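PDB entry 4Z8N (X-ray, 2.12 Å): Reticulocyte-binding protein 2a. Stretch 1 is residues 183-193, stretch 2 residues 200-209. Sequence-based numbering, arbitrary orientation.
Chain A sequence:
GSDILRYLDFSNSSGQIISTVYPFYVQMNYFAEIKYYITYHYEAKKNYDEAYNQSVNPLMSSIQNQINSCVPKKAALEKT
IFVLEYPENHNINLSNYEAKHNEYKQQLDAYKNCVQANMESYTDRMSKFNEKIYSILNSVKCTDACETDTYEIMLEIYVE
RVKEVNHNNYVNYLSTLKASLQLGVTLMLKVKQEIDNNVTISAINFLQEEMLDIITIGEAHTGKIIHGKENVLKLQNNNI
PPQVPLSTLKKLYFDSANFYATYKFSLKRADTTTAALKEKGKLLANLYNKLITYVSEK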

# COMPACT_ATOMS: atom_id res chain seq x y z
N LEU A 183 21.38 -11.55 -5.98
CA LEU A 183 22.63 -11.86 -6.66
C LEU A 183 23.57 -10.67 -6.56
O LEU A 183 24.76 -10.83 -6.29
CB LEU A 183 22.38 -12.23 -8.12
CG LEU A 183 23.59 -12.24 -9.06
CD1 LEU A 183 24.59 -13.32 -8.64
CD2 LEU A 183 23.14 -12.46 -10.50
N GLY A 184 23.03 -9.47 -6.79
CA GLY A 184 23.80 -8.24 -6.68
C GLY A 184 24.40 -8.06 -5.30
O GLY A 184 25.56 -7.65 -5.18
N VAL A 185 23.63 -8.37 -4.26
CA VAL A 185 24.10 -8.26 -2.88
C VAL A 185 25.27 -9.20 -2.62
O VAL A 185 26.30 -8.80 -2.09
CB VAL A 185 22.96 -8.54 -1.87
CG1 VAL A 185 23.51 -8.64 -0.46
CG2 VAL A 185 21.89 -7.44 -1.94
N THR A 186 25.10 -10.45 -3.03
CA THR A 186 26.15 -11.45 -2.89
C THR A 186 27.41 -11.04 -3.64
O THR A 186 28.52 -11.16 -3.13
CB THR A 186 25.67 -12.82 -3.41
OG1 THR A 186 24.56 -13.26 -2.61
CG2 THR A 186 26.79 -13.84 -3.34
N LEU A 187 27.23 -10.54 -4.86
CA LEU A 187 28.33 -10.06 -5.67
C LEU A 187 29.10 -8.93 -4.97
O LEU A 187 30.34 -8.92 -4.98
CB LEU A 187 27.81 -9.57 -7.03
CG LEU A 187 28.83 -8.90 -7.95
CD1 LEU A 187 29.91 -9.89 -8.38
CD2 LEU A 187 28.14 -8.30 -9.16
N MET A 188 28.38 -8.00 -4.36
CA MET A 188 29.00 -6.87 -3.68
C MET A 188 29.77 -7.29 -2.43
O MET A 188 30.71 -6.62 -2.02
CB MET A 188 27.95 -5.81 -3.33
CG MET A 188 27.38 -5.07 -4.53
SD MET A 188 28.64 -4.30 -5.57
CE MET A 188 29.34 -3.10 -4.44
N LEU A 189 29.37 -8.41 -1.82
CA LEU A 189 30.12 -8.97 -0.71
C LEU A 189 31.49 -9.43 -1.19
O LEU A 189 32.48 -9.36 -0.46
CB LEU A 189 29.37 -10.14 -0.07
CG LEU A 189 28.09 -9.84 0.70
CD1 LEU A 189 27.49 -11.14 1.22
CD2 LEU A 189 28.34 -8.86 1.83
N LYS A 190 31.55 -9.91 -2.43
CA LYS A 190 32.82 -10.32 -3.03
C LYS A 190 33.63 -9.10 -3.44
O LYS A 190 34.86 -9.11 -3.38
CB LYS A 190 32.58 -11.24 -4.23
CG LYS A 190 33.85 -11.87 -4.78
CD LYS A 190 34.55 -12.70 -3.71
CE LYS A 190 36.05 -12.74 -3.95
NZ LYS A 190 36.75 -13.43 -2.83
N VAL A 191 32.93 -8.04 -3.86
CA VAL A 191 33.58 -6.79 -4.26
C VAL A 191 34.30 -6.13 -3.09
O VAL A 191 35.44 -5.68 -3.23
CB VAL A 191 32.55 -5.80 -4.85
CG1 VAL A 191 33.18 -4.43 -5.05
CG2 VAL A 191 31.99 -6.33 -6.16
N LYS A 192 33.65 -6.10 -1.93
CA LYS A 192 34.24 -5.47 -0.75
C LYS A 192 35.46 -6.23 -0.23
O LYS A 192 36.26 -5.68 0.53
CB LYS A 192 33.20 -5.34 0.36
CG LYS A 192 32.24 -4.17 0.17
CD LYS A 192 31.40 -3.93 1.42
CE LYS A 192 30.02 -4.54 1.30
NZ LYS A 192 29.60 -4.75 -0.11
N GLN A 193 35.62 -7.48 -0.65
CA GLN A 193 36.80 -8.26 -0.29
C GLN A 193 37.99 -7.87 -1.15
O GLN A 193 39.14 -8.05 -0.76
CB GLN A 193 36.53 -9.76 -0.42
CG GLN A 193 35.69 -10.36 0.70
CD GLN A 193 35.54 -11.87 0.56
OE1 GLN A 193 35.70 -12.42 -0.53
NE2 GLN A 193 35.25 -12.54 1.67
N THR A 200 30.69 5.03 -4.15
CA THR A 200 29.98 4.31 -5.21
C THR A 200 29.55 2.93 -4.73
O THR A 200 28.41 2.51 -4.96
CB THR A 200 30.85 4.16 -6.48
OG1 THR A 200 31.15 5.46 -7.01
CG2 THR A 200 30.13 3.34 -7.54
N ILE A 201 30.45 2.24 -4.04
CA ILE A 201 30.13 0.95 -3.44
C ILE A 201 29.03 1.10 -2.40
O ILE A 201 28.08 0.32 -2.36
CB ILE A 201 31.37 0.30 -2.80
CG1 ILE A 201 32.35 -0.16 -3.88
CG2 ILE A 201 30.98 -0.88 -1.91
CD1 ILE A 201 33.62 -0.80 -3.34
N SER A 202 29.16 2.12 -1.56
CA SER A 202 28.18 2.39 -0.51
C SER A 202 26.81 2.69 -1.11
O SER A 202 25.79 2.26 -0.58
CB SER A 202 28.64 3.55 0.37
OG SER A 202 29.88 3.26 0.98
N ALA A 203 26.79 3.42 -2.22
CA ALA A 203 25.54 3.79 -2.89
C ALA A 203 24.82 2.57 -3.48
O ALA A 203 23.60 2.47 -3.42
CB ALA A 203 25.81 4.83 -3.97
N ILE A 204 25.59 1.66 -4.07
CA ILE A 204 25.08 0.43 -4.67
C ILE A 204 24.38 -0.42 -3.62
O ILE A 204 23.24 -0.86 -3.78
CB ILE A 204 26.24 -0.36 -5.31
CG1 ILE A 204 26.74 0.34 -6.57
CG2 ILE A 204 25.84 -1.77 -5.65
CD1 ILE A 204 27.90 -0.35 -7.22
N ASN A 205 25.14 -0.67 -2.57
CA ASN A 205 24.70 -1.19 -1.29
C ASN A 205 23.44 -0.57 -0.70
O ASN A 205 22.56 -1.31 -0.29
CB ASN A 205 25.89 -1.00 -0.38
CG ASN A 205 26.81 -2.19 -0.38
OD1 ASN A 205 26.62 -3.04 0.47
ND2 ASN A 205 27.53 -2.43 -1.52
N PHE A 206 23.33 0.75 -0.68
CA PHE A 206 22.09 1.41 -0.23
C PHE A 206 20.91 1.24 -1.19
O PHE A 206 19.77 0.98 -0.77
CB PHE A 206 22.36 2.90 -0.02
CG PHE A 206 21.13 3.71 0.21
CD1 PHE A 206 20.48 3.67 1.43
CD2 PHE A 206 20.63 4.54 -0.78
CE1 PHE A 206 19.35 4.42 1.66
CE2 PHE A 206 19.51 5.30 -0.56
CZ PHE A 206 18.86 5.24 0.66
N LEU A 207 21.18 1.43 -2.48
CA LEU A 207 20.16 1.33 -3.53
C LEU A 207 19.60 -0.09 -3.68
O LEU A 207 18.39 -0.27 -3.76
CB LEU A 207 20.72 1.81 -4.86
CG LEU A 207 19.72 1.99 -5.99
CD1 LEU A 207 18.50 2.76 -5.51
CD2 LEU A 207 20.37 2.72 -7.13
N GLN A 208 20.46 -1.10 -3.54
CA GLN A 208 20.05 -2.50 -3.49
C GLN A 208 19.16 -2.75 -2.30
O GLN A 208 18.20 -3.46 -2.41
CB GLN A 208 21.23 -3.47 -3.42
CG GLN A 208 21.95 -3.71 -4.72
CD GLN A 208 23.25 -4.48 -4.59
OE1 GLN A 208 23.84 -4.83 -5.57
NE2 GLN A 208 23.67 -4.73 -3.40
N GLU A 209 19.49 -2.18 -1.16
CA GLU A 209 18.67 -2.44 0.03
C GLU A 209 17.28 -1.80 -0.06
O GLU A 209 16.29 -2.42 0.32
CB GLU A 209 19.37 -1.96 1.30
CG GLU A 209 18.71 -2.42 2.61
CD GLU A 209 19.65 -2.33 3.79
OE1 GLU A 209 20.85 -2.06 3.56
OE2 GLU A 209 19.20 -2.52 4.95

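The two helices run nearly antiparallel, at 156°, with their axes 10.3 Å apart at closest approach, so walking forward along stretch 2 means walking backward along stretch 1. The first residue to make contact is I201, whose branched, apolar side chain points toward the partner helix and can meet several neighbours at once: its CD1 lies 4.0 Å from V191 CG1, and its CG2 lies 3.7 Å from M188 CE and 4.1 Å from K192 CG, the aliphatic part of that lysine. One turn on, I204 places CG2 3.8 Å from M188 SD, extending the apolar surface. N205 combines two roles. Its ND2 donates to I201 O within its own helix (2.9 Å), while its OD1 accepts a weak hydrogen bond from K192 NZ at 3.5 Å; that ammonium is held more firmly by M188 O, 2.9 Å from NZ. M188, unbranched and flexible, suits the centre of the contact, for its side chain enters a hole formed by I201, I204, N205 and Q208. Q208 closes the contact with a long side chain that reaches toward G184 and packs beside V185. Because G184 lacks a side chain, the glutamine can lie close against the backbone; a CB there would clash with the end of Q208.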